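Local structure of uroporphyrinogen III cosynthase (HemD) (Helicobacter pylori, 3P9Z) at residues Y29-D34 / K137-Y142; N39-T44 / S112-R117; P69-S74 / K87-G92. The protein probably catalyses the cyclisation of the linear tetrapyrrole hydroxymethylbilane to uroporphyrinogen III, a step in porphyrin and haem biosynthesis. All coordinates share one frame; numbering follows the deposited sequence.

Contact 1 of 3, residues Y29-D34 / K137-Y142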
ATOM      1  N   TYR A  29     -14.254   2.852  -3.646  1.00 33.93           N
ATOM      2  CA  TYR A  29     -15.436   2.324  -4.322  1.00 34.37           C
ATOM      3  C   TYR A  29     -16.344   1.628  -3.315  1.00 34.25           C
ATOM      4  O   TYR A  29     -15.895   0.769  -2.552  1.00 33.76           O
ATOM      5  CB  TYR A  29     -15.053   1.339  -5.430  1.00 34.79           C
ATOM      6  CG  TYR A  29     -14.047   1.880  -6.410  1.00 37.07           C
ATOM      7  CD1 TYR A  29     -14.397   2.883  -7.319  1.00 40.00           C
ATOM      8  CD2 TYR A  29     -12.746   1.403  -6.427  1.00 38.38           C
ATOM      9  CE1 TYR A  29     -13.468   3.387  -8.220  1.00 41.54           C
ATOM     10  CE2 TYR A  29     -11.812   1.897  -7.325  1.00 40.52           C
ATOM     11  CZ  TYR A  29     -12.178   2.883  -8.217  1.00 41.82           C
ATOM     12  OH  TYR A  29     -11.246   3.378  -9.100  1.00 44.02           O
ATOM     13  N   PRO A  30     -17.630   2.009  -3.297  1.00 34.49           N
ATOM     14  CA  PRO A  30     -18.567   1.368  -2.372  1.00 34.04           C
ATOM     15  C   PRO A  30     -18.657  -0.148  -2.578  1.00 33.18           C
ATOM     16  O   PRO A  30     -18.544  -0.648  -3.699  1.00 32.65           O
ATOM     17  CB  PRO A  30     -19.910   2.046  -2.710  1.00 34.19           C
ATOM     18  CG  PRO A  30     -19.522   3.388  -3.219  1.00 35.27           C
ATOM     19  CD  PRO A  30     -18.273   3.106  -4.048  1.00 34.64           C
ATOM     20  N   LEU A  31     -18.841  -0.865  -1.485  1.00 32.77           N
ATOM     21  CA  LEU A  31     -19.087  -2.293  -1.554  1.00 32.52           C
ATOM     22  C   LEU A  31     -20.562  -2.516  -1.863  1.00 32.44           C
ATOM     23  O   LEU A  31     -21.443  -2.217  -1.035  1.00 32.41           O
ATOM     24  CB  LEU A  31     -18.674  -2.964  -0.244  1.00 31.97           C
ATOM     25  CG  LEU A  31     -18.831  -4.472  -0.130  1.00 31.83           C
ATOM     26  CD1 LEU A  31     -17.824  -5.195  -1.031  1.00 29.65           C
ATOM     27  CD2 LEU A  31     -18.668  -4.851   1.342  1.00 30.09           C
ATOM     28  N   GLU A  32     -20.814  -3.036  -3.058  1.00 32.37           N
ATOM     29  CA  GLU A  32     -22.163  -3.256  -3.577  1.00 32.91           C
ATOM     30  C   GLU A  32     -22.714  -4.614  -3.150  1.00 32.98           C
ATOM     31  O   GLU A  32     -23.927  -4.754  -2.903  1.00 33.54           O
ATOM     32  CB  GLU A  32     -22.169  -3.158  -5.110  1.00 32.81           C
ATOM     33  N   LEU A  33     -21.813  -5.600  -3.070  1.00 32.10           N
ATOM     34  CA  LEU A  33     -22.127  -6.976  -2.684  1.00 31.26           C
ATOM     35  C   LEU A  33     -22.832  -7.109  -1.318  1.00 30.88           C
ATOM     36  O   LEU A  33     -22.525  -6.375  -0.359  1.00 30.58           O
ATOM     37  CB  LEU A  33     -20.825  -7.799  -2.678  1.00 31.90           C
ATOM     38  N   ASP A  34     -23.773  -8.046  -1.241  1.00 29.86           N
ATOM     39  CA  ASP A  34     -24.366  -8.470   0.026  1.00 29.40           C
ATOM     40  C   ASP A  34     -23.355  -9.384   0.740  1.00 28.58           C
ATOM     41  O   ASP A  34     -22.981 -10.436   0.197  1.00 28.61           O
ATOM     42  CB  ASP A  34     -25.684  -9.223  -0.253  1.00 29.73           C
ATOM     43  CG  ASP A  34     -26.293  -9.864   0.995  1.00 30.21           C
ATOM     44  OD1 ASP A  34     -26.014  -9.415   2.128  1.00 31.47           O
ATOM     45  OD2 ASP A  34     -27.080 -10.827   0.838  1.00 31.99           O
ATOM     46  N   LYS A 137     -14.761 -14.959  -2.816  1.00 29.43           N
ATOM     47  CA  LYS A 137     -15.103 -13.905  -3.761  1.00 29.29           C
ATOM     48  C   LYS A 137     -14.211 -12.681  -3.493  1.00 28.74           C
ATOM     49  O   LYS A 137     -13.703 -12.501  -2.376  1.00 28.34           O
ATOM     50  CB  LYS A 137     -16.593 -13.530  -3.667  1.00 30.24           C
ATOM     51  CG  LYS A 137     -17.571 -14.629  -4.155  1.00 32.56           C
ATOM     52  CD  LYS A 137     -17.285 -15.054  -5.621  1.00 35.93           C
ATOM     53  CE  LYS A 137     -18.252 -16.124  -6.128  1.00 38.99           C
ATOM     54  NZ  LYS A 137     -18.216 -17.373  -5.310  1.00 39.26           N
ATOM     55  N   GLN A 138     -14.008 -11.864  -4.522  1.00 27.91           N
ATOM     56  CA  GLN A 138     -13.204 -10.638  -4.436  1.00 28.05           C
ATOM     57  C   GLN A 138     -14.080  -9.444  -4.738  1.00 27.55           C
ATOM     58  O   GLN A 138     -14.895  -9.499  -5.666  1.00 27.74           O
ATOM     59  CB  GLN A 138     -12.128 -10.622  -5.512  1.00 28.24           C
ATOM     60  CG  GLN A 138     -11.252 -11.818  -5.556  1.00 29.90           C
ATOM     61  CD  GLN A 138     -10.104 -11.614  -6.513  1.00 31.20           C
ATOM     62  OE1 GLN A 138     -10.220 -11.869  -7.712  1.00 35.68           O
ATOM     63  NE2 GLN A 138      -8.990 -11.178  -5.990  1.00 29.70           N
ATOM     64  N   ALA A 139     -13.905  -8.367  -3.983  1.00 26.32           N
ATOM     65  CA  ALA A 139     -14.498  -7.082  -4.346  1.00 26.59           C
ATOM     66  C   ALA A 139     -13.436  -5.998  -4.258  1.00 25.99           C
ATOM     67  O   ALA A 139     -12.769  -5.847  -3.234  1.00 25.56           O
ATOM     68  CB  ALA A 139     -15.683  -6.740  -3.452  1.00 26.05           C
ATOM     69  N   VAL A 140     -13.305  -5.258  -5.352  1.00 25.83           N
ATOM     70  CA  VAL A 140     -12.444  -4.098  -5.469  1.00 24.98           C
ATOM     71  C   VAL A 140     -13.042  -2.913  -4.682  1.00 25.24           C
ATOM     72  O   VAL A 140     -14.098  -2.386  -5.033  1.00 25.06           O
ATOM     73  CB  VAL A 140     -12.303  -3.719  -6.967  1.00 25.33           C
ATOM     74  CG1 VAL A 140     -11.580  -2.373  -7.142  1.00 24.97           C
ATOM     75  CG2 VAL A 140     -11.584  -4.858  -7.748  1.00 25.94           C
ATOM     76  N   VAL A 141     -12.370  -2.479  -3.624  1.00 25.06           N
ATOM     77  CA  VAL A 141     -12.899  -1.353  -2.845  1.00 25.02           C
ATOM     78  C   VAL A 141     -12.009  -0.114  -2.904  1.00 25.52           C
ATOM     79  O   VAL A 141     -12.360   0.943  -2.367  1.00 25.59           O
ATOM     80  CB  VAL A 141     -13.222  -1.751  -1.374  1.00 24.72           C
ATOM     81  CG1 VAL A 141     -14.302  -2.887  -1.351  1.00 25.71           C
ATOM     82  CG2 VAL A 141     -11.973  -2.172  -0.633  1.00 22.63           C
ATOM     83  N   TYR A 142     -10.850  -0.234  -3.547  1.00 26.17           N
ATOM     84  CA  TYR A 142     -10.000   0.947  -3.721  1.00 27.36           C
ATOM     85  C   TYR A 142      -9.039   0.805  -4.887  1.00 28.44           C
ATOM     86  O   TYR A 142      -8.795  -0.300  -5.376  1.00 27.58           O
ATOM     87  CB  TYR A 142      -9.248   1.323  -2.421  1.00 26.56           C
ATOM     88  CG  TYR A 142      -8.027   0.477  -2.156  1.00 26.57           C
ATOM     89  CD1 TYR A 142      -8.147  -0.756  -1.523  1.00 25.69           C
ATOM     90  CD2 TYR A 142      -6.751   0.893  -2.554  1.00 26.33           C
ATOM     91  CE1 TYR A 142      -7.047  -1.559  -1.281  1.00 24.97           C
ATOM     92  CE2 TYR A 142      -5.618   0.075  -2.315  1.00 26.36           C
ATOM     93  CZ  TYR A 142      -5.791  -1.140  -1.668  1.00 25.43           C
ATOM     94  OH  TYR A 142      -4.726  -1.970  -1.416  1.00 28.05           O
TER
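Tyr29 and Val141 meet at the end of the two-stranded antiparallel connection, strands 19-28 and 135-146, that joins the two alpha/beta domains of the uroporphyrinogen-III synthase fold. The first part of strand 135-146 belongs to one domain's parallel sheet, beside 112-118, before the strand runs on into the connection. Its partner 19-28 gives way here to the loop of residues 29-34, which runs on past the strand without regular pairing. One backbone bond crosses between the two segments: Tyr29 N donates a hydrogen bond to Val141 O at 3.0 Å, almost straight at 175°, with the donor lying well above the carbonyl plane. Val141 O also takes a hydrogen bond from the hydroxyl of Ser51, so two donors grip this carbonyl.

The Tyr29 side chain leans back against the strand. Its CG is anti to the carbonyl carbon (chi1 -52°), and the ring edge at Tyr29 CD2 comes to Tyr142 N at 3.8 Å, close to the ring plane. Tyr29 CD2 also touches Val140 CG1 at 4.0 Å, in an oblique approach. Farther out, Tyr29 OH is hydrogen-bonded to Glu143, which ties the polar tip to the residue just beyond the segment.

Along the loop the next apolar contact is made by Leu31. Its CG lies anti to the backbone N (chi1 -179°), and methyl CD1 meets the strand, with Leu116 of the neighbouring strand also touching the side chain. Leu31 CD1 rests 4.2 Å from Val141 CG1 and, more tightly, 3.6 Å from Ala139 CB.

Contact 2 of 3, residues N39-T44 / S112-R117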
ATOM      1  N   ASN A  39     -18.435 -15.912   5.974  1.00 20.21           N
ATOM      2  CA  ASN A  39     -18.039 -15.997   7.394  1.00 21.04           C
ATOM      3  C   ASN A  39     -16.558 -15.681   7.656  1.00 21.41           C
ATOM      4  O   ASN A  39     -16.050 -15.891   8.769  1.00 21.72           O
ATOM      5  CB  ASN A  39     -18.416 -17.363   8.012  1.00 20.82           C
ATOM      6  CG  ASN A  39     -17.883 -18.560   7.211  1.00 22.43           C
ATOM      7  OD1 ASN A  39     -17.176 -18.409   6.202  1.00 22.20           O
ATOM      8  ND2 ASN A  39     -18.240 -19.768   7.663  1.00 22.62           N
ATOM      9  N   ALA A  40     -15.874 -15.181   6.631  1.00 21.65           N
ATOM     10  CA  ALA A  40     -14.507 -14.702   6.769  1.00 22.16           C
ATOM     11  C   ALA A  40     -14.230 -13.580   5.790  1.00 22.03           C
ATOM     12  O   ALA A  40     -14.631 -13.642   4.623  1.00 22.54           O
ATOM     13  CB  ALA A  40     -13.492 -15.849   6.541  1.00 21.31           C
ATOM     14  N   LEU A  41     -13.527 -12.562   6.266  1.00 22.39           N
ATOM     15  CA  LEU A  41     -13.032 -11.515   5.391  1.00 22.53           C
ATOM     16  C   LEU A  41     -11.512 -11.601   5.362  1.00 22.68           C
ATOM     17  O   LEU A  41     -10.882 -12.015   6.344  1.00 22.66           O
ATOM     18  CB  LEU A  41     -13.421 -10.138   5.917  1.00 22.31           C
ATOM     19  CG  LEU A  41     -14.872  -9.807   6.300  1.00 22.40           C
ATOM     20  CD1 LEU A  41     -14.881  -8.437   6.941  1.00 20.20           C
ATOM     21  CD2 LEU A  41     -15.849  -9.869   5.108  1.00 21.59           C
ATOM     22  N   ILE A  42     -10.922 -11.188   4.252  1.00 22.77           N
ATOM     23  CA  ILE A  42      -9.479 -11.067   4.212  1.00 23.45           C
ATOM     24  C   ILE A  42      -9.041  -9.746   3.584  1.00 23.82           C
ATOM     25  O   ILE A  42      -9.635  -9.278   2.607  1.00 23.58           O
ATOM     26  CB  ILE A  42      -8.803 -12.330   3.598  1.00 23.83           C
ATOM     27  CG1 ILE A  42      -7.269 -12.235   3.707  1.00 24.34           C
ATOM     28  CG2 ILE A  42      -9.275 -12.603   2.154  1.00 22.90           C
ATOM     29  CD1 ILE A  42      -6.607 -13.557   3.571  1.00 27.51           C
ATOM     30  N   PHE A  43      -8.021  -9.147   4.198  1.00 24.12           N
ATOM     31  CA  PHE A  43      -7.443  -7.881   3.793  1.00 24.75           C
ATOM     32  C   PHE A  43      -5.934  -8.057   3.636  1.00 25.77           C
ATOM     33  O   PHE A  43      -5.312  -8.805   4.402  1.00 25.70           O
ATOM     34  CB  PHE A  43      -7.682  -6.816   4.881  1.00 24.61           C
ATOM     35  CG  PHE A  43      -9.139  -6.526   5.150  1.00 24.92           C
ATOM     36  CD1 PHE A  43      -9.886  -7.347   5.994  1.00 24.77           C
ATOM     37  CD2 PHE A  43      -9.752  -5.416   4.573  1.00 24.90           C
ATOM     38  CE1 PHE A  43     -11.246  -7.078   6.260  1.00 25.99           C
ATOM     39  CE2 PHE A  43     -11.109  -5.122   4.836  1.00 26.76           C
ATOM     40  CZ  PHE A  43     -11.854  -5.951   5.675  1.00 26.85           C
ATOM     41  N   THR A  44      -5.362  -7.381   2.643  1.00 26.04           N
ATOM     42  CA  THR A  44      -3.908  -7.310   2.482  1.00 27.31           C
ATOM     43  C   THR A  44      -3.405  -5.891   2.748  1.00 27.82           C
ATOM     44  O   THR A  44      -2.224  -5.696   2.968  1.00 28.55           O
ATOM     45  CB  THR A  44      -3.470  -7.688   1.061  1.00 27.15           C
ATOM     46  OG1 THR A  44      -4.162  -6.853   0.134  1.00 28.00           O
ATOM     47  CG2 THR A  44      -3.784  -9.127   0.751  1.00 26.89           C
ATOM     48  N   SER A 112     -16.317 -19.485   3.696  1.00 26.24           N
ATOM     49  CA  SER A 112     -16.693 -18.584   2.587  1.00 26.18           C
ATOM     50  C   SER A 112     -16.049 -17.222   2.813  1.00 25.28           C
ATOM     51  O   SER A 112     -16.457 -16.484   3.708  1.00 24.00           O
ATOM     52  CB  SER A 112     -18.200 -18.397   2.526  1.00 25.83           C
ATOM     53  OG  SER A 112     -18.802 -19.541   1.968  1.00 29.58           O
ATOM     54  N   VAL A 113     -15.057 -16.905   1.982  1.00 24.70           N
ATOM     55  CA  VAL A 113     -14.171 -15.761   2.194  1.00 24.50           C
ATOM     56  C   VAL A 113     -14.450 -14.594   1.227  1.00 24.73           C
ATOM     57  O   VAL A 113     -14.652 -14.783   0.016  1.00 25.22           O
ATOM     58  CB  VAL A 113     -12.681 -16.181   2.049  1.00 24.94           C
ATOM     59  CG1 VAL A 113     -11.750 -14.992   2.331  1.00 25.18           C
ATOM     60  CG2 VAL A 113     -12.343 -17.367   2.959  1.00 23.53           C
ATOM     61  N   LEU A 114     -14.473 -13.390   1.778  1.00 24.13           N
ATOM     62  CA  LEU A 114     -14.607 -12.193   0.982  1.00 23.86           C
ATOM     63  C   LEU A 114     -13.307 -11.424   1.091  1.00 23.59           C
ATOM     64  O   LEU A 114     -12.920 -10.988   2.181  1.00 23.66           O
ATOM     65  CB  LEU A 114     -15.759 -11.326   1.479  1.00 23.59           C
ATOM     66  CG  LEU A 114     -15.984 -10.003   0.726  1.00 22.87           C
ATOM     67  CD1 LEU A 114     -16.228 -10.209  -0.805  1.00 20.83           C
ATOM     68  CD2 LEU A 114     -17.155  -9.288   1.351  1.00 23.00           C
ATOM     69  N   TYR A 115     -12.637 -11.284  -0.043  1.00 23.46           N
ATOM     70  CA  TYR A 115     -11.387 -10.537  -0.128  1.00 24.05           C
ATOM     71  C   TYR A 115     -11.661  -9.089  -0.537  1.00 23.89           C
ATOM     72  O   TYR A 115     -12.079  -8.827  -1.656  1.00 22.99           O
ATOM     73  CB  TYR A 115     -10.468 -11.223  -1.146  1.00 24.10           C
ATOM     74  CG  TYR A 115      -9.155 -10.534  -1.416  1.00 26.02           C
ATOM     75  CD1 TYR A 115      -8.484  -9.816  -0.418  1.00 27.91           C
ATOM     76  CD2 TYR A 115      -8.547 -10.652  -2.664  1.00 28.18           C
ATOM     77  CE1 TYR A 115      -7.250  -9.198  -0.676  1.00 28.93           C
ATOM     78  CE2 TYR A 115      -7.315 -10.051  -2.934  1.00 28.46           C
ATOM     79  CZ  TYR A 115      -6.671  -9.329  -1.944  1.00 29.19           C
ATOM     80  OH  TYR A 115      -5.454  -8.734  -2.231  1.00 28.06           O
ATOM     81  N   LEU A 116     -11.412  -8.151   0.370  1.00 24.04           N
ATOM     82  CA  LEU A 116     -11.596  -6.727   0.059  1.00 24.72           C
ATOM     83  C   LEU A 116     -10.267  -6.184  -0.444  1.00 25.38           C
ATOM     84  O   LEU A 116      -9.275  -6.126   0.301  1.00 25.64           O
ATOM     85  CB  LEU A 116     -12.155  -5.963   1.278  1.00 24.04           C
ATOM     86  CG  LEU A 116     -13.466  -6.698   1.668  1.00 25.72           C
ATOM     87  CD1 LEU A 116     -13.751  -6.783   3.148  1.00 26.41           C
ATOM     88  CD2 LEU A 116     -14.719  -6.253   0.907  1.00 24.48           C
ATOM     89  N   ARG A 117     -10.238  -5.820  -1.723  1.00 25.78           N
ATOM     90  CA  ARG A 117      -8.961  -5.689  -2.421  1.00 26.28           C
ATOM     91  C   ARG A 117      -8.782  -4.401  -3.242  1.00 26.56           C
ATOM     92  O   ARG A 117      -9.740  -3.648  -3.472  1.00 26.99           O
ATOM     93  CB  ARG A 117      -8.754  -6.915  -3.324  1.00 25.76           C
ATOM     94  CG  ARG A 117      -9.761  -7.007  -4.471  1.00 27.12           C
ATOM     95  CD  ARG A 117      -9.241  -7.860  -5.632  1.00 29.07           C
ATOM     96  NE  ARG A 117      -7.997  -7.332  -6.214  1.00 29.97           N
ATOM     97  CZ  ARG A 117      -7.101  -8.064  -6.882  1.00 31.39           C
ATOM     98  NH1 ARG A 117      -7.279  -9.373  -7.067  1.00 30.00           N
ATOM     99  NH2 ARG A 117      -6.012  -7.481  -7.371  1.00 32.53           N
TER
HETATM  100  O   HOH W   1      -6.828  -5.579   1.031  1.00 21.91           O
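Ile42 lies beside Tyr115 in the parallel pairing of strands 40-43 and 112-117, and its N and O both bond to strand 112-117, to the residues before and after Tyr115. Ile42 N donates to Leu114 O at 2.9 Å, and Ile42 O receives Leu116 N at 3.1 Å, the donor nearly in line with the carbonyl. The branch methyl does the side-chain work: with CG1 anti to the backbone N (chi1 -174°), CG2 falls between the backbone N and the carbonyl carbon. Ile42 CG2 lies 3.8 Å from Tyr115 CB and only 3.4 Å from Val113 CG1, a tight methyl pair.

Tyr115 turns its ring edge toward strand 40-43, so that CD1 lies 3.3 Å from Ile42 O, with that oxygen in the ring plane. Arg117 CB covers one ring face toward its rim. At the far end, Thr44 crosses the tyrosine at about a right angle, CG2 coming within 3.4 Å of Tyr115 OH. Tyr115 OH and Thr44 OG1 each hydrogen-bond a malonate ion, probably from the crystallisation liquor.

Leu116 faces the other way, alongside Phe43; its CD1 methyl touches the ring at CZ, 3.3 Å away. Both side chains pack against helix 46-55. Where the strands part, a water accepts from Thr44 N and donates to Leu116 O, filling in for a direct bond. At the opposite end Asn39 OD1 accepts a hydrogen bond from Ser112 N, in the plane of its amide, at 2.9 Å.

Ile42 and Tyr115 meet helix 125-131 while Phe43 and Leu116 meet helix 46-55: the helix-covered parallel sheet of a three-layer alpha/beta/alpha domain, with the malonate beyond the carboxyl end of strand 40-43.

Contact 3 of 3, residues P69-S74 / K87-G92; sequences PAYALS and KVAFMG
Ala89 presses its single methyl onto one face of the Tyr71 ring, a CH-pi contact in which CB lies 3.5 Å from the ring centroid and 22° off the normal. Ala89 CB is shifted toward the hydroxyl end of the ring, 3.3 Å from Tyr71 CZ. Met91, a selenomethionine, slides past the ring in the opposite direction: its CG is 3.9 Å from Tyr71 CD1, while SE stands obliquely to the ring, as a Met-aromatic contact, and reaches Ala72 N at 3.7 Å. A water joins Tyr71 OH to Phe90 O, so the polar tip of the ring is tied to the same loop.

Two backbone bonds from Ala70 straddle Val88 and make a single bridge. Ala70 N donates to Lys87 O at 2.7 Å, and Ala89 N to Ala70 O at 2.9 Å. Alongside Pro69 runs the aliphatic part of Lys87, CD lying 3.9 Å from Pro69 CG; its NZ hydrogen-bonds Asn67 O.

The loop 87-92 thus flanks strand 70-72 on the side away from strand 40-43, with Ala70 and Val88 against helix 75-83 and Tyr71 also touching helix 105-108.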
ATOM      1  N   PRO A  69     -15.647 -12.430  11.140  1.00 24.97           N
ATOM      2  CA  PRO A  69     -14.221 -12.633  11.466  1.00 24.88           C
ATOM      3  C   PRO A  69     -13.289 -12.251  10.300  1.00 24.48           C
ATOM      4  O   PRO A  69     -13.485 -12.706   9.168  1.00 23.42           O
ATOM      5  CB  PRO A  69     -14.136 -14.126  11.807  1.00 24.61           C
ATOM      6  CG  PRO A  69     -15.554 -14.478  12.291  1.00 25.91           C
ATOM      7  CD  PRO A  69     -16.472 -13.625  11.456  1.00 25.30           C
ATOM      8  N   ALA A  70     -12.306 -11.398  10.606  1.00 24.25           N
ATOM      9  CA  ALA A  70     -11.404 -10.816   9.624  1.00 24.62           C
ATOM     10  C   ALA A  70      -9.969 -11.333   9.797  1.00 25.50           C
ATOM     11  O   ALA A  70      -9.454 -11.419  10.925  1.00 25.44           O
ATOM     12  CB  ALA A  70     -11.427  -9.283   9.736  1.00 24.09           C
ATOM     13  N   TYR A  71      -9.357 -11.678   8.666  1.00 25.74           N
ATOM     14  CA  TYR A  71      -7.996 -12.177   8.590  1.00 26.60           C
ATOM     15  C   TYR A  71      -7.157 -11.152   7.846  1.00 27.89           C
ATOM     16  O   TYR A  71      -7.674 -10.393   7.004  1.00 26.75           O
ATOM     17  CB  TYR A  71      -7.959 -13.524   7.871  1.00 26.30           C
ATOM     18  CG  TYR A  71      -8.661 -14.636   8.643  1.00 26.55           C
ATOM     19  CD1 TYR A  71      -7.925 -15.554   9.386  1.00 28.43           C
ATOM     20  CD2 TYR A  71     -10.049 -14.753   8.634  1.00 26.95           C
ATOM     21  CE1 TYR A  71      -8.547 -16.558  10.090  1.00 27.58           C
ATOM     22  CE2 TYR A  71     -10.692 -15.756   9.335  1.00 26.71           C
ATOM     23  CZ  TYR A  71      -9.936 -16.646  10.061  1.00 26.90           C
ATOM     24  OH  TYR A  71     -10.547 -17.624  10.771  1.00 25.72           O
ATOM     25  N   ALA A  72      -5.870 -11.098   8.185  1.00 28.76           N
ATOM     26  CA  ALA A  72      -4.964 -10.182   7.526  1.00 30.40           C
ATOM     27  C   ALA A  72      -3.626 -10.864   7.294  1.00 31.87           C
ATOM     28  O   ALA A  72      -3.278 -11.828   7.975  1.00 32.16           O
ATOM     29  CB  ALA A  72      -4.786  -8.922   8.354  1.00 30.24           C
ATOM     30  N   LEU A  73      -2.876 -10.359   6.336  1.00 33.74           N
ATOM     31  CA  LEU A  73      -1.641 -11.014   5.956  1.00 35.96           C
ATOM     32  C   LEU A  73      -0.426 -10.443   6.671  1.00 36.90           C
ATOM     33  O   LEU A  73       0.635 -11.080   6.719  1.00 38.17           O
ATOM     34  CB  LEU A  73      -1.470 -10.976   4.441  1.00 35.86           C
ATOM     35  CG  LEU A  73      -2.285 -12.034   3.698  1.00 37.03           C
ATOM     36  CD1 LEU A  73      -2.058 -11.880   2.229  1.00 37.89           C
ATOM     37  CD2 LEU A  73      -1.897 -13.454   4.133  1.00 37.86           C
ATOM     38  N   SER A  74      -0.582  -9.256   7.237  1.00 37.06           N
ATOM     39  CA  SER A  74       0.511  -8.617   7.949  1.00 37.79           C
ATOM     40  C   SER A  74      -0.008  -8.050   9.256  1.00 38.06           C
ATOM     41  O   SER A  74      -1.220  -7.816   9.397  1.00 36.96           O
ATOM     42  CB  SER A  74       1.123  -7.512   7.094  1.00 37.86           C
ATOM     43  OG  SER A  74       0.158  -6.519   6.790  1.00 38.33           O
ATOM     44  N   LYS A  87     -13.992  -7.316  13.811  1.00 27.12           N
ATOM     45  CA  LYS A  87     -13.794  -8.574  14.501  1.00 26.68           C
ATOM     46  C   LYS A  87     -12.580  -9.332  13.932  1.00 26.21           C
ATOM     47  O   LYS A  87     -12.648  -9.956  12.869  1.00 26.20           O
ATOM     48  CB  LYS A  87     -15.057  -9.429  14.374  1.00 26.55           C
ATOM     49  CG  LYS A  87     -14.955 -10.782  15.061  1.00 26.69           C
ATOM     50  CD  LYS A  87     -16.219 -11.604  14.841  1.00 26.81           C
ATOM     51  CE  LYS A  87     -17.326 -11.181  15.796  1.00 26.13           C
ATOM     52  NZ  LYS A  87     -18.645 -11.683  15.314  1.00 26.31           N
ATOM     53  N   VAL A  88     -11.469  -9.301  14.652  1.00 26.08           N
ATOM     54  CA  VAL A  88     -10.256  -9.965  14.163  1.00 25.37           C
ATOM     55  C   VAL A  88     -10.219 -11.441  14.587  1.00 25.69           C
ATOM     56  O   VAL A  88     -10.288 -11.750  15.775  1.00 25.80           O
ATOM     57  CB  VAL A  88      -8.978  -9.225  14.633  1.00 25.33           C
ATOM     58  CG1 VAL A  88      -7.743  -9.879  14.059  1.00 24.07           C
ATOM     59  CG2 VAL A  88      -9.051  -7.739  14.229  1.00 25.11           C
ATOM     60  N   ALA A  89     -10.101 -12.338  13.614  1.00 25.67           N
ATOM     61  CA  ALA A  89     -10.068 -13.773  13.888  1.00 26.80           C
ATOM     62  C   ALA A  89      -8.799 -14.216  14.598  1.00 27.37           C
ATOM     63  O   ALA A  89      -7.739 -13.609  14.438  1.00 27.42           O
ATOM     64  CB  ALA A  89     -10.246 -14.558  12.604  1.00 26.32           C
ATOM     65  N   PHE A  90      -8.933 -15.275  15.398  1.00 28.24           N
ATOM     66  CA  PHE A  90      -7.816 -15.971  16.006  1.00 29.26           C
ATOM     67  C   PHE A  90      -6.849 -16.445  14.919  1.00 30.28           C
ATOM     68  O   PHE A  90      -7.245 -17.179  14.021  1.00 30.02           O
ATOM     69  CB  PHE A  90      -8.333 -17.173  16.807  1.00 29.07           C
ATOM     70  CG  PHE A  90      -7.242 -17.996  17.451  1.00 29.37           C
ATOM     71  CD1 PHE A  90      -6.611 -17.554  18.612  1.00 29.65           C
ATOM     72  CD2 PHE A  90      -6.853 -19.224  16.898  1.00 31.60           C
ATOM     73  CE1 PHE A  90      -5.606 -18.328  19.221  1.00 30.12           C
ATOM     74  CE2 PHE A  90      -5.850 -20.010  17.501  1.00 30.91           C
ATOM     75  CZ  PHE A  90      -5.226 -19.550  18.665  1.00 30.43           C
HETATM   76  N   MSE A  91      -5.587 -16.020  14.992  1.00 31.78           N
HETATM   77  CA  MSE A  91      -4.598 -16.434  13.983  1.00 33.15           C
HETATM   78  C   MSE A  91      -3.389 -17.193  14.561  1.00 33.69           C
HETATM   79  O   MSE A  91      -2.359 -17.308  13.897  1.00 33.57           O
HETATM   80  CB  MSE A  91      -4.157 -15.245  13.113  1.00 34.23           C
HETATM   81  CG  MSE A  91      -5.176 -14.849  12.019  1.00 37.14           C
HETATM   82 SE   MSE A  91      -4.832 -13.102  11.150  1.00 48.72          SE
HETATM   83  CE  MSE A  91      -5.263 -11.917  12.638  1.00 42.64           C
ATOM     84  N   GLY A  92      -3.535 -17.686  15.775  1.00 34.06           N
ATOM     85  CA  GLY A  92      -2.531 -18.491  16.400  1.00 34.24           C
ATOM     86  C   GLY A  92      -1.594 -17.761  17.322  1.00 34.73           C
ATOM     87  O   GLY A  92      -1.538 -16.569  17.357  1.00 34.01           O
TER
HETATM   88  O   HOH W   2      -9.525 -18.555  13.073  1.00 36.29           O

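In the fold
The contacts follow one another across one sheet, 135-146, 112-118, 40-43, 70-72; loop 29-34 lies against 135-146 and loop 87-92 against 70-72, an outermost strand. Centres of contacts 1 and 2 are about 10 Å apart, as are those of 2 and 3. Lys137 O and Tyr115 N, 2.8 Å apart, join contacts 1 and 2; Leu41 O and Tyr71 N, also 2.8 Å apart, join 2 and 3. Contacts 1 and 3 stay about 11 Å apart at their nearest atoms. Malonate is bound near contacts 1 and 2, about 4 Å from the Tyr142 side chain and about 3 Å from that of Tyr115, and may mark part of the interdomain cleft where substrate binds.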